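Local coordinates for putative alcohol dehydrogenase (PDB 4J6F), which probably works as a zinc-binding, NAD-dependent alcohol dehydrogenase, interconverting alcohols and their carbonyl compounds, at residues G111-V119 and I130-F138. Residues are numbered along the deposited sequence; the frame is centred on the assembly and turned at random.
Sequences GTDTVGHIV and IGERVMVDF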
loop_
_atom_site.group_PDB
_atom_site.type_symbol
_atom_site.label_atom_id
_atom_site.label_comp_id
_atom_site.label_asym_id
_atom_site.label_seq_id
_atom_site.Cartn_x
_atom_site.Cartn_y
_atom_site.Cartn_z
ATOM N N GLY A 111 -6.531 -27.063 11.707
ATOM C CA GLY A 111 -5.657 -26.871 12.858
ATOM C C GLY A 111 -4.266 -26.537 12.389
ATOM O O GLY A 111 -3.629 -27.340 11.706
ATOM N N THR A 112 -3.830 -25.323 12.698
ATOM C CA THR A 112 -2.545 -24.808 12.257
ATOM C C THR A 112 -1.446 -24.833 13.302
ATOM O O THR A 112 -0.310 -25.148 12.999
ATOM C CB THR A 112 -2.689 -23.364 11.756
ATOM O OG1 THR A 112 -3.480 -22.621 12.677
ATOM C CG2 THR A 112 -3.374 -23.336 10.435
ATOM N N ASP A 113 -1.791 -24.492 14.532
ATOM C CA ASP A 113 -0.808 -24.336 15.611
ATOM C C ASP A 113 -0.569 -25.607 16.404
ATOM O O ASP A 113 -0.904 -25.687 17.583
ATOM C CB ASP A 113 -1.235 -23.214 16.543
ATOM C CG ASP A 113 -1.373 -21.896 15.825
ATOM O OD1 ASP A 113 -0.771 -21.762 14.739
ATOM O OD2 ASP A 113 -2.089 -21.004 16.335
ATOM N N THR A 114 0.035 -26.590 15.752
ATOM C CA THR A 114 0.162 -27.930 16.309
ATOM C C THR A 114 1.464 -28.122 17.089
ATOM O O THR A 114 2.555 -27.761 16.622
ATOM C CB THR A 114 0.059 -28.980 15.192
ATOM O OG1 THR A 114 -1.120 -28.726 14.423
ATOM C CG2 THR A 114 -0.024 -30.372 15.757
ATOM N N VAL A 115 1.337 -28.683 18.285
ATOM C CA VAL A 115 2.493 -29.159 19.029
ATOM C C VAL A 115 2.307 -30.664 19.261
ATOM O O VAL A 115 1.183 -31.121 19.497
ATOM C CB VAL A 115 2.660 -28.409 20.377
ATOM C CG1 VAL A 115 3.781 -29.025 21.209
ATOM C CG2 VAL A 115 2.941 -26.933 20.149
ATOM N N GLY A 116 3.396 -31.432 19.191
ATOM C CA GLY A 116 3.337 -32.865 19.501
ATOM C C GLY A 116 4.679 -33.556 19.674
ATOM O O GLY A 116 5.726 -32.911 19.735
ATOM N N HIS A 117 4.634 -34.888 19.734
ATOM C CA HIS A 117 5.818 -35.737 19.923
ATOM C C HIS A 117 6.005 -36.665 18.719
ATOM O O HIS A 117 5.077 -37.366 18.315
ATOM C CB HIS A 117 5.691 -36.518 21.234
ATOM C CG HIS A 117 5.655 -35.632 22.439
ATOM N ND1 HIS A 117 6.727 -35.494 23.297
ATOM C CD2 HIS A 117 4.697 -34.787 22.897
ATOM C CE1 HIS A 117 6.421 -34.624 24.247
ATOM N NE2 HIS A 117 5.196 -34.175 24.023
ATOM N N ILE A 118 7.192 -36.636 18.120
ATOM C CA ILE A 118 7.466 -37.474 16.966
ATOM C C ILE A 118 7.452 -38.923 17.417
ATOM O O ILE A 118 8.200 -39.293 18.315
ATOM C CB ILE A 118 8.838 -37.158 16.348
ATOM C CG1 ILE A 118 8.911 -35.678 15.941
ATOM C CG2 ILE A 118 9.116 -38.094 15.175
ATOM C CD1 ILE A 118 10.137 -35.321 15.141
ATOM N N VAL A 119 6.601 -39.737 16.806
ATOM C CA VAL A 119 6.487 -41.141 17.192
ATOM C C VAL A 119 6.924 -42.105 16.091
ATOM O O VAL A 119 7.208 -43.261 16.363
ATOM C CB VAL A 119 5.056 -41.501 17.654
ATOM C CG1 VAL A 119 4.719 -40.800 18.956
ATOM C CG2 VAL A 119 4.027 -41.149 16.591
ATOM N N ILE A 130 12.862 -39.553 16.949
ATOM C CA ILE A 130 11.720 -40.066 17.683
ATOM C C ILE A 130 11.804 -39.621 19.138
ATOM O O ILE A 130 12.878 -39.608 19.733
ATOM C CB ILE A 130 11.604 -41.592 17.544
ATOM C CG1 ILE A 130 10.970 -41.940 16.198
ATOM C CG2 ILE A 130 10.781 -42.189 18.680
ATOM C CD1 ILE A 130 11.195 -43.371 15.762
ATOM N N GLY A 131 10.668 -39.209 19.685
ATOM C CA GLY A 131 10.588 -38.806 21.086
ATOM C C GLY A 131 10.688 -37.313 21.326
ATOM O O GLY A 131 10.443 -36.856 22.442
ATOM N N GLU A 132 11.048 -36.559 20.283
ATOM C CA GLU A 132 11.212 -35.115 20.377
ATOM C C GLU A 132 9.879 -34.392 20.493
ATOM O O GLU A 132 8.882 -34.813 19.902
ATOM C CB GLU A 132 11.954 -34.591 19.163
ATOM C CG GLU A 132 13.455 -34.586 19.326
ATOM C CD GLU A 132 14.188 -34.375 18.014
ATOM O OE1 GLU A 132 13.596 -33.819 17.059
ATOM O OE2 GLU A 132 15.365 -34.776 17.935
ATOM N N ARG A 133 9.881 -33.305 21.263
ATOM C CA ARG A 133 8.729 -32.429 21.404
ATOM C C ARG A 133 8.883 -31.323 20.361
ATOM O O ARG A 133 9.832 -30.527 20.407
ATOM C CB ARG A 133 8.667 -31.872 22.829
ATOM C CG ARG A 133 7.344 -31.229 23.222
ATOM C CD ARG A 133 7.280 -29.740 22.863
ATOM N NE ARG A 133 8.359 -28.915 23.441
ATOM C CZ ARG A 133 8.247 -28.159 24.536
ATOM N NH1 ARG A 133 9.294 -27.450 24.955
ATOM N NH2 ARG A 133 7.098 -28.097 25.208
ATOM N N VAL A 134 7.964 -31.293 19.401
ATOM C CA VAL A 134 8.049 -30.334 18.308
ATOM C C VAL A 134 6.877 -29.360 18.197
ATOM O O VAL A 134 5.717 -29.698 18.459
ATOM C CB VAL A 134 8.272 -31.011 16.942
ATOM C CG1 VAL A 134 9.602 -31.747 16.934
ATOM C CG2 VAL A 134 7.114 -31.934 16.582
HETATM N N MSE A 135 7.222 -28.139 17.811
HETATM C CA MSE A 135 6.267 -27.151 17.373
HETATM C C MSE A 135 6.276 -27.186 15.876
HETATM O O MSE A 135 7.328 -27.016 15.259
HETATM C CB MSE A 135 6.783 -25.811 17.844
HETATM C CG MSE A 135 5.731 -24.733 17.660
HETATM SE SE MSE A 135 6.642 -23.017 17.937
HETATM C CE MSE A 135 5.955 -22.075 16.352
ATOM N N VAL A 136 5.109 -27.429 15.284
ATOM C CA VAL A 136 4.951 -27.479 13.833
ATOM C C VAL A 136 4.948 -26.084 13.206
ATOM O O VAL A 136 4.218 -25.195 13.655
ATOM C CB VAL A 136 3.628 -28.166 13.465
ATOM C CG1 VAL A 136 3.321 -28.002 11.985
ATOM C CG2 VAL A 136 3.676 -29.635 13.839
ATOM N N ASP A 137 5.756 -25.892 12.168
ATOM C CA ASP A 137 5.606 -24.723 11.310
ATOM C C ASP A 137 4.535 -25.082 10.286
ATOM O O ASP A 137 4.746 -25.941 9.437
ATOM C CB ASP A 137 6.921 -24.384 10.612
ATOM C CG ASP A 137 6.764 -23.313 9.540
ATOM O OD1 ASP A 137 5.636 -22.806 9.322
ATOM O OD2 ASP A 137 7.784 -22.974 8.909
ATOM N N PHE A 138 3.386 -24.428 10.365
ATOM C CA PHE A 138 2.250 -24.795 9.525
ATOM C C PHE A 138 2.443 -24.484 8.025
ATOM O O PHE A 138 1.641 -24.927 7.197
ATOM C CB PHE A 138 0.934 -24.193 10.085
ATOM C CG PHE A 138 0.724 -22.727 9.771
ATOM C CD1 PHE A 138 1.714 -21.772 10.032
ATOM C CD2 PHE A 138 -0.481 -22.293 9.227
ATOM C CE1 PHE A 138 1.507 -20.426 9.753
ATOM C CE2 PHE A 138 -0.697 -20.938 8.943
ATOM C CZ PHE A 138 0.297 -20.001 9.215
#
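H117 and R133 face each other as a non-hydrogen-bonded pair, and their side chains shape one face of this antiparallel ladder. The imidazole leans against the aliphatic part of the arginine: CE1 of H117 lies 3.7 Å from CG of R133, while CA of R133 sits over one ring face, toward its rim. R133 leaves the strand with CG anti to the backbone N (chi1 -165°), then bends at chi2 and chi3; its CG passes the ring and its CD reaches CG1 of V115, at 3.9 Å. The guanidinium continues to L180 and D182, and D182 also takes NE2 of H117. Cutting H117 back to an alanine would strip the imidazole from beside the arginine methylenes and would probably leave D182 without one of its partners. Opposite V115, M135 (a selenomethionine) completes the next non-hydrogen-bonded pair, its CG a loose 4.3 Å from CG2 of V115.

On the reverse face G116 has no side chain, and the branches of V134 are the bump there, CG2 lying 3.6 Å from O of G116. The other branch, CG1, meets CD1 of I118 at 4.0 Å, the two side chains crossing at about a right angle; A173, V175 and I66 also touch V134. Between the strands, CG2 of V136 fits against CB of T114. At the far end T112 and F138 lie side by side, methyl CG2 of T112 meeting CD2 of the ring obliquely.

Backbone bonds hold the register: G116 and V134 exchange two, V136 N reaches T114 O, and I118 O receives G131 N at 2.8 Å, where the positive phi of G131 (97°) suits glycine. The pair forms the beta hairpin of strands 113-121 and 133-140, part of the GroES-like domain of medium-chain dehydrogenases.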